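Local coordinates for Alpha/beta hydrolase (Streptomyces albidoflavus, PDB 6KSU), which probably catalyses head-to-tail macrolactamization of non-ribosomal peptides, as a stand-alone cyclase related to penicillin-binding proteins and serine beta-lactamases, at residues 300-306 against 376-380; 313-317 against 373-377. One frame throughout, in Å; residues are numbered along the deposited sequence.

Interaction 1 (300-306 against 376-380)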
ATOM      1  N   GLU A 300     -14.487  -0.584  -6.989  1.00 32.31           N
ATOM      2  CA  GLU A 300     -13.245  -0.083  -7.576  1.00 37.13           C
ATOM      3  C   GLU A 300     -12.458   0.770  -6.575  1.00 35.79           C
ATOM      4  O   GLU A 300     -13.037   1.648  -5.923  1.00 30.43           O
ATOM      5  CB  GLU A 300     -13.544   0.723  -8.844  1.00 39.07           C
ATOM      6  CG  GLU A 300     -12.369   0.777  -9.837  1.00 43.84           C
ATOM      7  CD  GLU A 300     -12.215   2.131 -10.559  1.00 46.73           C
ATOM      8  OE1 GLU A 300     -13.222   2.640 -11.102  1.00 44.22           O
ATOM      9  OE2 GLU A 300     -11.077   2.674 -10.592  1.00 47.14           O
ATOM     10  N   PRO A 301     -11.124   0.542  -6.420  1.00 33.40           N
ATOM     11  CA  PRO A 301     -10.268   1.426  -5.581  1.00 30.15           C
ATOM     12  C   PRO A 301      -9.969   2.742  -6.286  1.00 29.66           C
ATOM     13  O   PRO A 301      -8.864   2.995  -6.783  1.00 32.91           O
ATOM     14  CB  PRO A 301      -9.010   0.569  -5.363  1.00 27.15           C
ATOM     15  CG  PRO A 301      -8.951  -0.343  -6.529  1.00 27.24           C
ATOM     16  CD  PRO A 301     -10.357  -0.540  -7.061  1.00 28.53           C
ATOM     17  N   PHE A 302     -10.982   3.612  -6.320  1.00 33.54           N
ATOM     18  CA  PHE A 302     -10.960   4.777  -7.197  1.00 32.86           C
ATOM     19  C   PHE A 302      -9.833   5.738  -6.831  1.00 31.24           C
ATOM     20  O   PHE A 302      -9.775   6.249  -5.710  1.00 30.53           O
ATOM     21  CB  PHE A 302     -12.316   5.490  -7.141  1.00 36.46           C
ATOM     22  CG  PHE A 302     -12.512   6.463  -8.240  1.00 31.75           C
ATOM     23  CD1 PHE A 302     -12.753   6.017  -9.530  1.00 36.41           C
ATOM     24  CD2 PHE A 302     -12.432   7.818  -7.999  1.00 37.25           C
ATOM     25  CE1 PHE A 302     -12.916   6.901 -10.559  1.00 36.16           C
ATOM     26  CE2 PHE A 302     -12.594   8.716  -9.026  1.00 43.28           C
ATOM     27  CZ  PHE A 302     -12.834   8.254 -10.312  1.00 41.54           C
ATOM     28  N   GLY A 303      -8.953   6.004  -7.787  1.00 23.28           N
ATOM     29  CA  GLY A 303      -7.826   6.886  -7.558  1.00 29.08           C
ATOM     30  C   GLY A 303      -6.549   6.225  -7.068  1.00 30.33           C
ATOM     31  O   GLY A 303      -5.592   6.939  -6.749  1.00 34.87           O
ATOM     32  N   LEU A 304      -6.507   4.880  -6.984  1.00 27.75           N
ATOM     33  CA  LEU A 304      -5.331   4.112  -6.550  1.00 29.84           C
ATOM     34  C   LEU A 304      -4.989   2.960  -7.486  1.00 23.15           C
ATOM     35  O   LEU A 304      -3.827   2.816  -7.858  1.00 23.66           O
ATOM     36  CB  LEU A 304      -5.532   3.569  -5.128  1.00 23.68           C
ATOM     37  CG  LEU A 304      -4.955   4.327  -3.930  1.00 24.45           C
ATOM     38  CD1 LEU A 304      -4.960   3.426  -2.684  1.00 25.99           C
ATOM     39  CD2 LEU A 304      -3.543   4.878  -4.221  1.00 23.54           C
ATOM     40  N   ALA A 305      -5.965   2.142  -7.876  1.00 22.57           N
ATOM     41  CA  ALA A 305      -5.734   1.016  -8.770  1.00 22.32           C
ATOM     42  C   ALA A 305      -7.031   0.699  -9.503  1.00 30.57           C
ATOM     43  O   ALA A 305      -8.098   1.246  -9.194  1.00 28.98           O
ATOM     44  CB  ALA A 305      -5.239  -0.214  -8.000  1.00 22.46           C
ATOM     45  N   ASP A 306      -6.941  -0.240 -10.453  1.00 26.42           N
ATOM     46  CA  ASP A 306      -8.135  -0.710 -11.152  1.00 28.69           C
ATOM     47  C   ASP A 306      -8.913  -1.762 -10.370  1.00 28.60           C
ATOM     48  O   ASP A 306     -10.121  -1.907 -10.582  1.00 28.29           O
ATOM     49  CB  ASP A 306      -7.746  -1.249 -12.520  1.00 31.17           C
ATOM     50  CG  ASP A 306      -7.116  -0.197 -13.372  1.00 35.94           C
ATOM     51  OD1 ASP A 306      -7.721   0.891 -13.462  1.00 45.09           O
ATOM     52  OD2 ASP A 306      -6.021  -0.436 -13.927  1.00 35.50           O
ATOM     53  N   TYR A 376      -1.266   3.035 -13.848  1.00 42.03           N
ATOM     54  CA  TYR A 376      -2.589   3.479 -13.448  1.00 39.49           C
ATOM     55  C   TYR A 376      -2.614   4.993 -13.545  1.00 42.83           C
ATOM     56  O   TYR A 376      -1.786   5.671 -12.926  1.00 44.77           O
ATOM     57  CB  TYR A 376      -2.944   3.025 -12.033  1.00 35.73           C
ATOM     58  CG  TYR A 376      -4.260   3.606 -11.560  1.00 36.02           C
ATOM     59  CD1 TYR A 376      -5.469   3.008 -11.907  1.00 32.15           C
ATOM     60  CD2 TYR A 376      -4.297   4.765 -10.790  1.00 31.61           C
ATOM     61  CE1 TYR A 376      -6.665   3.527 -11.485  1.00 29.16           C
ATOM     62  CE2 TYR A 376      -5.502   5.304 -10.359  1.00 35.02           C
ATOM     63  CZ  TYR A 376      -6.683   4.677 -10.708  1.00 33.51           C
ATOM     64  OH  TYR A 376      -7.881   5.213 -10.296  1.00 30.34           O
ATOM     65  N   ALA A 377      -3.551   5.519 -14.323  1.00 45.08           N
ATOM     66  CA  ALA A 377      -3.814   6.949 -14.366  1.00 44.91           C
ATOM     67  C   ALA A 377      -5.251   7.196 -13.938  1.00 41.44           C
ATOM     68  O   ALA A 377      -6.132   6.380 -14.220  1.00 41.15           O
ATOM     69  CB  ALA A 377      -3.569   7.519 -15.769  1.00 48.94           C
ATOM     70  N   LEU A 378      -5.480   8.309 -13.241  1.00 47.72           N
ATOM     71  CA  LEU A 378      -6.845   8.707 -12.915  1.00 46.88           C
ATOM     72  C   LEU A 378      -7.605   9.018 -14.204  1.00 44.58           C
ATOM     73  O   LEU A 378      -7.013   9.433 -15.202  1.00 45.64           O
ATOM     74  CB  LEU A 378      -6.862   9.945 -12.012  1.00 53.22           C
ATOM     75  CG  LEU A 378      -6.214   9.997 -10.620  1.00 55.05           C
ATOM     76  CD1 LEU A 378      -5.050  10.980 -10.603  1.00 54.43           C
ATOM     77  CD2 LEU A 378      -7.236  10.381  -9.553  1.00 46.94           C
ATOM     78  N   PRO A 379      -8.919   8.850 -14.211  1.00 47.75           N
ATOM     79  CA  PRO A 379      -9.693   9.283 -15.377  1.00 50.46           C
ATOM     80  C   PRO A 379      -9.633  10.793 -15.544  1.00 47.78           C
ATOM     81  O   PRO A 379      -9.546  11.553 -14.576  1.00 44.04           O
ATOM     82  CB  PRO A 379     -11.116   8.820 -15.054  1.00 56.82           C
ATOM     83  CG  PRO A 379     -11.145   8.743 -13.556  1.00 55.10           C
ATOM     84  CD  PRO A 379      -9.774   8.293 -13.149  1.00 49.82           C
ATOM     85  N   VAL A 380      -9.666  11.223 -16.794  1.00 48.04           N
ATOM     86  CA  VAL A 380      -9.839  12.629 -17.140  1.00 52.86           C
ATOM     87  C   VAL A 380     -11.207  12.763 -17.802  1.00 54.79           C
ATOM     88  O   VAL A 380     -11.499  12.030 -18.758  1.00 50.85           O
ATOM     89  CB  VAL A 380      -8.713  13.131 -18.058  1.00 52.16           C
ATOM     90  CG1 VAL A 380      -8.856  14.622 -18.306  1.00 46.51           C
ATOM     91  CG2 VAL A 380      -7.358  12.817 -17.439  1.00 50.09           C
TER
HETATM   92  O   HOH W   1      -7.479   3.648 -14.467  1.00 36.99           O
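Tyr-376 lays its ring against the backbone turn of residues 303-305 and contributes the largest single share, 125 of the 327 Å² buried here. Its CG stands anti to the backbone N (chi1 174°), which extends the ring from the 376-380 segment toward the turn. One ring face receives peptide groups, not side chains: the Ala-305 N sits above the ring centre, 3.8 Å from its plane, while the Leu-304 C lies nearer the rim on that face. At the far end, the hydroxyl is gripped by the backbone, Gly-303 N donating to Tyr-376 OH over 2.8 Å. The N-H...O angle of 136° makes this a bent bond. The ring edge faces Asp-306, whose OD1 comes within 3.5 Å of Tyr-376 CD1; its other oxygen, OD2, is hydrogen-bonded to Gly-316 N, which helps fix the carboxylate at the ring edge. The same OD1 accepts a hydrogen bond from water 1, which also donates to Ala-377 O and so bridges the two segments. A separate apolar patch forms where Phe-302 CZ meets Pro-379 CG at 3.7 Å. Pro-301 O accepts from both Leu-304 N and Ala-305 N, which holds the turn under the ring; just before it, Pro-301 centres an inverse gamma turn closed by the weak Phe-302 N to Glu-300 O bond.

The contact joins the loop between helix 286-293 and strand 307-308 to the linker from helix 355-365 into the C-terminal barrel. Phe-302 and Pro-379 both pack on Leu-432 of barrel strand 432-437, and Leu-304 touches Tyr-174, probably part of an SxxK-type active site.

Interaction 2 (313-317 against 373-377)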
ATOM      1  N   MET A 313      -3.184  -5.109  -5.143  1.00 15.58           N
ATOM      2  CA  MET A 313      -3.945  -4.298  -6.082  1.00 22.40           C
ATOM      3  C   MET A 313      -3.618  -4.715  -7.518  1.00 24.37           C
ATOM      4  O   MET A 313      -2.601  -5.360  -7.782  1.00 23.87           O
ATOM      5  CB  MET A 313      -3.639  -2.798  -5.892  1.00 21.67           C
ATOM      6  CG  MET A 313      -2.322  -2.331  -6.553  1.00 22.75           C
ATOM      7  SD  MET A 313      -1.799  -0.691  -6.016  1.00 28.14           S
ATOM      8  CE  MET A 313      -0.196  -0.528  -6.785  1.00 22.73           C
ATOM      9  N   ARG A 314      -4.482  -4.301  -8.452  1.00 23.07           N
ATOM     10  CA  ARG A 314      -4.342  -4.592  -9.874  1.00 22.86           C
ATOM     11  C   ARG A 314      -4.229  -3.298 -10.676  1.00 27.72           C
ATOM     12  O   ARG A 314      -5.031  -2.374 -10.488  1.00 22.88           O
ATOM     13  CB  ARG A 314      -5.542  -5.406 -10.372  1.00 24.64           C
ATOM     14  CG  ARG A 314      -5.561  -5.639 -11.865  1.00 22.92           C
ATOM     15  CD  ARG A 314      -6.651  -6.618 -12.244  1.00 33.29           C
ATOM     16  NE  ARG A 314      -7.989  -6.080 -11.995  1.00 30.23           N
ATOM     17  CZ  ARG A 314      -8.612  -5.233 -12.803  1.00 35.37           C
ATOM     18  NH1 ARG A 314      -8.014  -4.806 -13.910  1.00 37.63           N
ATOM     19  NH2 ARG A 314      -9.828  -4.799 -12.496  1.00 33.92           N
ATOM     20  N   HIS A 315      -3.227  -3.231 -11.559  1.00 25.54           N
ATOM     21  CA  HIS A 315      -3.101  -2.183 -12.563  1.00 26.28           C
ATOM     22  C   HIS A 315      -3.177  -2.840 -13.935  1.00 28.51           C
ATOM     23  O   HIS A 315      -2.405  -3.763 -14.224  1.00 27.54           O
ATOM     24  CB  HIS A 315      -1.780  -1.416 -12.406  1.00 29.46           C
ATOM     25  CG  HIS A 315      -1.746  -0.498 -11.222  1.00 28.60           C
ATOM     26  ND1 HIS A 315      -0.649   0.279 -10.909  1.00 29.97           N
ATOM     27  CD2 HIS A 315      -2.668  -0.245 -10.262  1.00 24.75           C
ATOM     28  CE1 HIS A 315      -0.901   0.971  -9.811  1.00 25.69           C
ATOM     29  NE2 HIS A 315      -2.122   0.676  -9.403  1.00 27.25           N
ATOM     30  N   GLY A 316      -4.102  -2.371 -14.784  1.00 30.95           N
ATOM     31  CA  GLY A 316      -4.323  -3.018 -16.072  1.00 32.85           C
ATOM     32  C   GLY A 316      -5.359  -4.124 -15.990  1.00 34.32           C
ATOM     33  O   GLY A 316      -5.909  -4.433 -14.926  1.00 32.72           O
ATOM     34  N   THR A 317      -5.628  -4.762 -17.137  1.00 38.28           N
ATOM     35  CA  THR A 317      -6.841  -5.580 -17.066  1.00 33.54           C
ATOM     36  C   THR A 317      -6.677  -7.036 -17.490  1.00 45.91           C
ATOM     37  O   THR A 317      -7.259  -7.923 -16.844  1.00 50.21           O
ATOM     38  CB  THR A 317      -7.954  -4.926 -17.887  1.00 37.29           C
ATOM     39  OG1 THR A 317      -8.430  -3.770 -17.189  1.00 49.85           O
ATOM     40  CG2 THR A 317      -9.113  -5.884 -18.066  1.00 43.87           C
ATOM     41  N   VAL A 373       5.719  -2.648 -17.274  1.00 37.74           N
ATOM     42  CA  VAL A 373       4.859  -2.701 -16.101  1.00 37.68           C
ATOM     43  C   VAL A 373       3.603  -1.887 -16.372  1.00 38.10           C
ATOM     44  O   VAL A 373       3.646  -0.859 -17.058  1.00 36.50           O
ATOM     45  CB  VAL A 373       5.607  -2.177 -14.863  1.00 37.46           C
ATOM     46  CG1 VAL A 373       4.768  -2.398 -13.601  1.00 37.80           C
ATOM     47  CG2 VAL A 373       6.973  -2.827 -14.748  1.00 34.09           C
ATOM     48  N   GLY A 374       2.470  -2.343 -15.844  1.00 37.84           N
ATOM     49  CA  GLY A 374       1.242  -1.599 -16.048  1.00 39.94           C
ATOM     50  C   GLY A 374       1.316  -0.223 -15.415  1.00 44.25           C
ATOM     51  O   GLY A 374       2.079   0.014 -14.476  1.00 44.65           O
ATOM     52  N   HIS A 375       0.527   0.701 -15.950  1.00 47.90           N
ATOM     53  CA  HIS A 375       0.327   1.992 -15.314  1.00 46.88           C
ATOM     54  C   HIS A 375      -1.087   2.084 -14.755  1.00 45.74           C
ATOM     55  O   HIS A 375      -1.987   1.317 -15.116  1.00 39.96           O
ATOM     56  CB  HIS A 375       0.566   3.161 -16.284  1.00 53.53           C
ATOM     57  CG  HIS A 375       1.663   2.923 -17.275  1.00 63.16           C
ATOM     58  ND1 HIS A 375       1.478   2.196 -18.432  1.00 68.23           N
ATOM     59  CD2 HIS A 375       2.957   3.326 -17.288  1.00 63.69           C
ATOM     60  CE1 HIS A 375       2.611   2.155 -19.111  1.00 66.20           C
ATOM     61  NE2 HIS A 375       3.525   2.832 -18.439  1.00 65.90           N
ATOM     62  N   TYR A 376      -1.266   3.035 -13.848  1.00 42.03           N
ATOM     63  CA  TYR A 376      -2.589   3.479 -13.448  1.00 39.49           C
ATOM     64  C   TYR A 376      -2.614   4.993 -13.545  1.00 42.83           C
ATOM     65  O   TYR A 376      -1.786   5.671 -12.926  1.00 44.77           O
ATOM     66  CB  TYR A 376      -2.944   3.025 -12.033  1.00 35.73           C
ATOM     67  CG  TYR A 376      -4.260   3.606 -11.560  1.00 36.02           C
ATOM     68  CD1 TYR A 376      -5.469   3.008 -11.907  1.00 32.15           C
ATOM     69  CD2 TYR A 376      -4.297   4.765 -10.790  1.00 31.61           C
ATOM     70  CE1 TYR A 376      -6.665   3.527 -11.485  1.00 29.16           C
ATOM     71  CE2 TYR A 376      -5.502   5.304 -10.359  1.00 35.02           C
ATOM     72  CZ  TYR A 376      -6.683   4.677 -10.708  1.00 33.51           C
ATOM     73  OH  TYR A 376      -7.881   5.213 -10.296  1.00 30.34           O
ATOM     74  N   ALA A 377      -3.551   5.519 -14.323  1.00 45.08           N
ATOM     75  CA  ALA A 377      -3.814   6.949 -14.366  1.00 44.91           C
ATOM     76  C   ALA A 377      -5.251   7.196 -13.938  1.00 41.44           C
ATOM     77  O   ALA A 377      -6.132   6.380 -14.220  1.00 41.15           O
ATOM     78  CB  ALA A 377      -3.569   7.519 -15.769  1.00 48.94           C
TER
HETATM   79  O   HOH W   2       1.931  -0.046 -11.771  1.00 29.13           O
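His-315, at the end of strand 313-315 in the antiparallel sheet of the beta-lactamase-like domain, lies under the CB of Tyr-376 in a CH-pi contact. Tyr-376 CB stands 3.5 Å from the centroid of the His-315 ring and only 5° off the ring normal, so the methylene covers the middle of the face. The two aromatic planes are 27° apart, but their centroids are separated by 5.6 Å and the rings are slid so far apart that little of one lies over the other; the CB, and not the phenol ring, does the packing. The imidazole gets there with CG anti to its own carbonyl carbon (chi1 -73°). Its rotation is probably fixed from both nitrogens, since NE2 is hydrogen-bonded to Leu-304 O and ND1 to a water.

The looser side lies toward Gly-374 and the exposed His-375. Direct approaches are longer there, with His-315 CB 3.9 Å from His-375 O, and no hydrogen bond passes directly between the segments. Contact is instead relayed by solvent: water 2 donates to Gly-374 O at 2.7 Å and lies 2.7 Å from His-315 ND1, with Gly-374 O near the plane of the imidazole at its edge.

Overall arrangement
Both interactions hold the same linker, 373-380, against the beta-lactamase-like domain, and they meet at Tyr-376. Interaction 1 is partly buried and the larger, 327 against 168 Å²; it brings the linker onto an irregular loop and reaches the C-terminal barrel through Phe-302 and Pro-379. Interaction 2 is a surface contact on an edge-near sheet strand, although its central His-315 is buried. Their chemistry differs accordingly: each contact has a bridging water, but only interaction 1 adds a direct hydrogen bond, to ring-on-backbone packing, while interaction 2 relies on a CH-pi contact. The two sites are also coupled, with Asp-306 OD2 2.9 Å from Gly-316 N and Ala-305 CB packing on His-315 CD2.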